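Local coordinates for Dr hemagglutinin structural subunit (Escherichia coli, PDB 1UT1), which forms the structural subunit of a fimbrial adhesin that binds the Dr blood group antigen and mediates adherence of uropathogenic bacteria to the upper urinary tract, at residues G51-Q56 with I121-D126. The protein carries 3 engineered substitutions. Sequence-based numbering, arbitrary orientation.
Sequences GPVTVQ and IGIYVD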
ATOM      1  N   GLY A  51       6.968 -14.482 -11.239  1.00 10.50           N
ATOM      2  CA  GLY A  51       6.561 -14.955  -9.917  1.00 10.44           C
ATOM      3  C   GLY A  51       5.341 -15.853 -10.033  1.00  9.26           C
ATOM      4  O   GLY A  51       4.709 -15.917 -11.067  1.00 10.01           O
ATOM      5  N   PRO A  52       5.028 -16.557  -8.961  1.00  8.78           N
ATOM      6  CA  PRO A  52       3.835 -17.376  -8.922  1.00  8.40           C
ATOM      7  C   PRO A  52       2.646 -16.544  -8.412  1.00  9.27           C
ATOM      8  O   PRO A  52       2.810 -15.617  -7.612  1.00 10.30           O
ATOM      9  CB  PRO A  52       4.187 -18.446  -7.855  1.00  9.80           C
ATOM     10  CG  PRO A  52       5.059 -17.654  -6.849  1.00 13.55           C
ATOM     11  CD  PRO A  52       5.825 -16.637  -7.705  1.00  9.66           C
ATOM     12  N   VAL A  53       1.446 -16.987  -8.758  1.00  7.60           N
ATOM     13  CA  VAL A  53       0.213 -16.414  -8.173  1.00  9.34           C
ATOM     14  C   VAL A  53      -0.631 -17.599  -7.729  1.00 11.34           C
ATOM     15  O   VAL A  53      -1.002 -18.440  -8.561  1.00 11.74           O
ATOM     16  CB  VAL A  53      -0.569 -15.588  -9.218  1.00 13.81           C
ATOM     17  CG1 VAL A  53      -1.858 -15.063  -8.616  1.00 14.01           C
ATOM     18  CG2 VAL A  53       0.290 -14.420  -9.734  1.00 14.34           C
ATOM     19  N   THR A  54      -0.909 -17.699  -6.424  1.00  9.27           N
ATOM     20  CA  THR A  54      -1.709 -18.814  -5.935  1.00  9.93           C
ATOM     21  C   THR A  54      -3.200 -18.513  -6.153  1.00 11.90           C
ATOM     22  O   THR A  54      -3.646 -17.355  -6.059  1.00 10.91           O
ATOM     23  CB  THR A  54      -1.435 -19.110  -4.443  0.65 12.32           C
ATOM     24  OG1 THR A  54      -1.746 -17.946  -3.679  0.65 16.42           O
ATOM     25  CG2 THR A  54       0.042 -19.465  -4.235  0.65  5.04           C
ATOM     26  N   VAL A  55      -3.948 -19.538  -6.530  1.00  8.42           N
ATOM     27  CA  VAL A  55      -5.382 -19.349  -6.778  1.00  9.04           C
ATOM     28  C   VAL A  55      -6.142 -20.423  -6.033  1.00 11.51           C
ATOM     29  O   VAL A  55      -5.779 -21.601  -6.069  1.00 11.39           O
ATOM     30  CB  VAL A  55      -5.727 -19.466  -8.283  1.00 11.00           C
ATOM     31  CG1 VAL A  55      -7.283 -19.436  -8.512  1.00 11.14           C
ATOM     32  CG2 VAL A  55      -5.029 -18.369  -9.082  1.00 10.92           C
ATOM     33  N   GLN A  56      -7.207 -20.033  -5.352  1.00 10.12           N
ATOM     34  CA  GLN A  56      -8.077 -21.043  -4.747  1.00 10.81           C
ATOM     35  C   GLN A  56      -9.509 -20.642  -4.837  1.00 13.78           C
ATOM     36  O   GLN A  56      -9.913 -19.615  -4.268  1.00 13.30           O
ATOM     37  CB  GLN A  56      -7.725 -21.354  -3.307  1.00 12.16           C
ATOM     38  CG  GLN A  56      -8.671 -22.402  -2.705  1.00 17.53           C
ATOM     39  CD  GLN A  56      -8.459 -23.772  -3.326  1.00 18.51           C
ATOM     40  OE1 GLN A  56      -7.355 -24.325  -3.250  1.00 19.98           O
ATOM     41  NE2 GLN A  56      -9.444 -24.243  -4.076  1.00 14.79           N
ATOM     42  N   ILE A 121      -0.492 -20.341 -10.580  1.00  9.28           N
ATOM     43  CA  ILE A 121      -0.349 -19.771 -11.914  1.00 10.18           C
ATOM     44  C   ILE A 121       1.055 -19.133 -11.945  1.00 13.32           C
ATOM     45  O   ILE A 121       1.397 -18.344 -11.078  1.00 15.40           O
ATOM     46  CB  ILE A 121      -1.371 -18.625 -12.121  1.00 12.62           C
ATOM     47  CG1 ILE A 121      -2.821 -19.153 -12.113  1.00 15.00           C
ATOM     48  CG2 ILE A 121      -1.055 -17.848 -13.413  1.00 13.09           C
ATOM     49  CD1 ILE A 121      -3.168 -19.967 -13.270  1.00 15.50           C
ATOM     50  N   GLY A 122       1.867 -19.509 -12.917  1.00  8.96           N
ATOM     51  CA  GLY A 122       3.188 -18.914 -13.081  1.00  8.88           C
ATOM     52  C   GLY A 122       3.090 -17.770 -14.101  1.00 13.04           C
ATOM     53  O   GLY A 122       2.386 -17.879 -15.108  1.00 10.93           O
ATOM     54  N   ILE A 123       3.820 -16.701 -13.845  1.00  8.33           N
ATOM     55  CA  ILE A 123       3.890 -15.569 -14.775  1.00  7.28           C
ATOM     56  C   ILE A 123       5.349 -15.582 -15.284  1.00 10.95           C
ATOM     57  O   ILE A 123       6.286 -15.561 -14.461  1.00 12.08           O
ATOM     58  CB  ILE A 123       3.679 -14.247 -14.030  1.00 10.09           C
ATOM     59  CG1 ILE A 123       2.337 -14.241 -13.259  1.00 11.76           C
ATOM     60  CG2 ILE A 123       3.745 -13.065 -15.026  1.00 12.06           C
ATOM     61  CD1 ILE A 123       1.097 -14.534 -14.134  1.00 15.13           C
ATOM     62  N   TYR A 124       5.543 -15.623 -16.613  1.00  8.39           N
ATOM     63  CA  TYR A 124       6.898 -15.740 -17.181  1.00  9.02           C
ATOM     64  C   TYR A 124       7.108 -14.718 -18.269  1.00 12.03           C
ATOM     65  O   TYR A 124       6.197 -14.409 -19.035  1.00 11.47           O
ATOM     66  CB  TYR A 124       7.067 -17.142 -17.819  1.00 10.51           C
ATOM     67  CG  TYR A 124       6.719 -18.276 -16.887  1.00  9.53           C
ATOM     68  CD1 TYR A 124       7.688 -18.811 -16.024  1.00  9.92           C
ATOM     69  CD2 TYR A 124       5.403 -18.706 -16.753  1.00 10.36           C
ATOM     70  CE1 TYR A 124       7.368 -19.857 -15.154  1.00  9.68           C
ATOM     71  CE2 TYR A 124       5.064 -19.768 -15.875  1.00 10.71           C
ATOM     72  CZ  TYR A 124       6.068 -20.326 -15.078  1.00 10.01           C
ATOM     73  OH  TYR A 124       5.738 -21.319 -14.158  1.00 10.46           O
ATOM     74  N   VAL A 125       8.348 -14.290 -18.432  1.00  8.92           N
ATOM     75  CA  VAL A 125       8.672 -13.364 -19.528  1.00  8.01           C
ATOM     76  C   VAL A 125       8.392 -14.069 -20.869  1.00 11.78           C
ATOM     77  O   VAL A 125       8.785 -15.206 -21.073  1.00 13.65           O
ATOM     78  CB  VAL A 125      10.163 -12.924 -19.430  1.00 10.21           C
ATOM     79  CG1 VAL A 125      10.589 -12.125 -20.677  1.00 10.29           C
ATOM     80  CG2 VAL A 125      10.376 -12.080 -18.152  1.00  9.96           C
ATOM     81  N   ASP A 126       7.664 -13.407 -21.761  1.00  9.91           N
ATOM     82  CA  ASP A 126       7.344 -14.002 -23.073  1.00 10.33           C
ATOM     83  C   ASP A 126       8.242 -13.366 -24.157  1.00 15.21           C
ATOM     84  O   ASP A 126       7.950 -12.278 -24.631  1.00 15.20           O
ATOM     85  CB  ASP A 126       5.869 -13.744 -23.435  1.00 12.18           C
ATOM     86  CG  ASP A 126       5.474 -14.376 -24.786  1.00 17.62           C
ATOM     87  OD1 ASP A 126       6.243 -15.226 -25.322  1.00 18.01           O
ATOM     88  OD2 ASP A 126       4.468 -13.935 -25.363  1.00 23.78           O
TER
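V53, V55, I121 and I123 all drop from the same face of two antiparallel strands, and two pairs cross obliquely, V55 with I121 and V53 with I123. I121 has CG1 anti to its carbonyl carbon (chi1 -66°), which puts I121 CG1 beside its own backbone N and 3.8 Å from V55 CG2. I123 adopts nearly the same torsion; its CG1 crosses V53 CG2 at 4.1 Å. V53 and I121 face each other directly, CB to CB, as a hydrogen-bonded pair. The bond from V53 N to I121 O is short, 2.7 Å; its return partner, I121 N to V53 O, is straighter at 172°. Two residues along, at the next hydrogen-bonded pair, I123 N reaches G51 O at 3.0 Å, while the G51 N to I123 O bond is weak. Strands 49-58 and 118-125 belong to the immunoglobulin-like beta-sandwich of this fimbrial subunit, and the apolar face turns into its core, with L67 of strand 64-69 packing against V55 and I121, and I94 of the adjoining strand 89-96 beside I121 and I123. On the reverse face, P52 lies opposite G122 in a non-hydrogen-bonded pair, its CA 3.4 Å from I121 O in a CA-H...O contact. Farther along, Q56 joins an antiparallel ladder with a neighbouring subunit, whose V32 packs on V53.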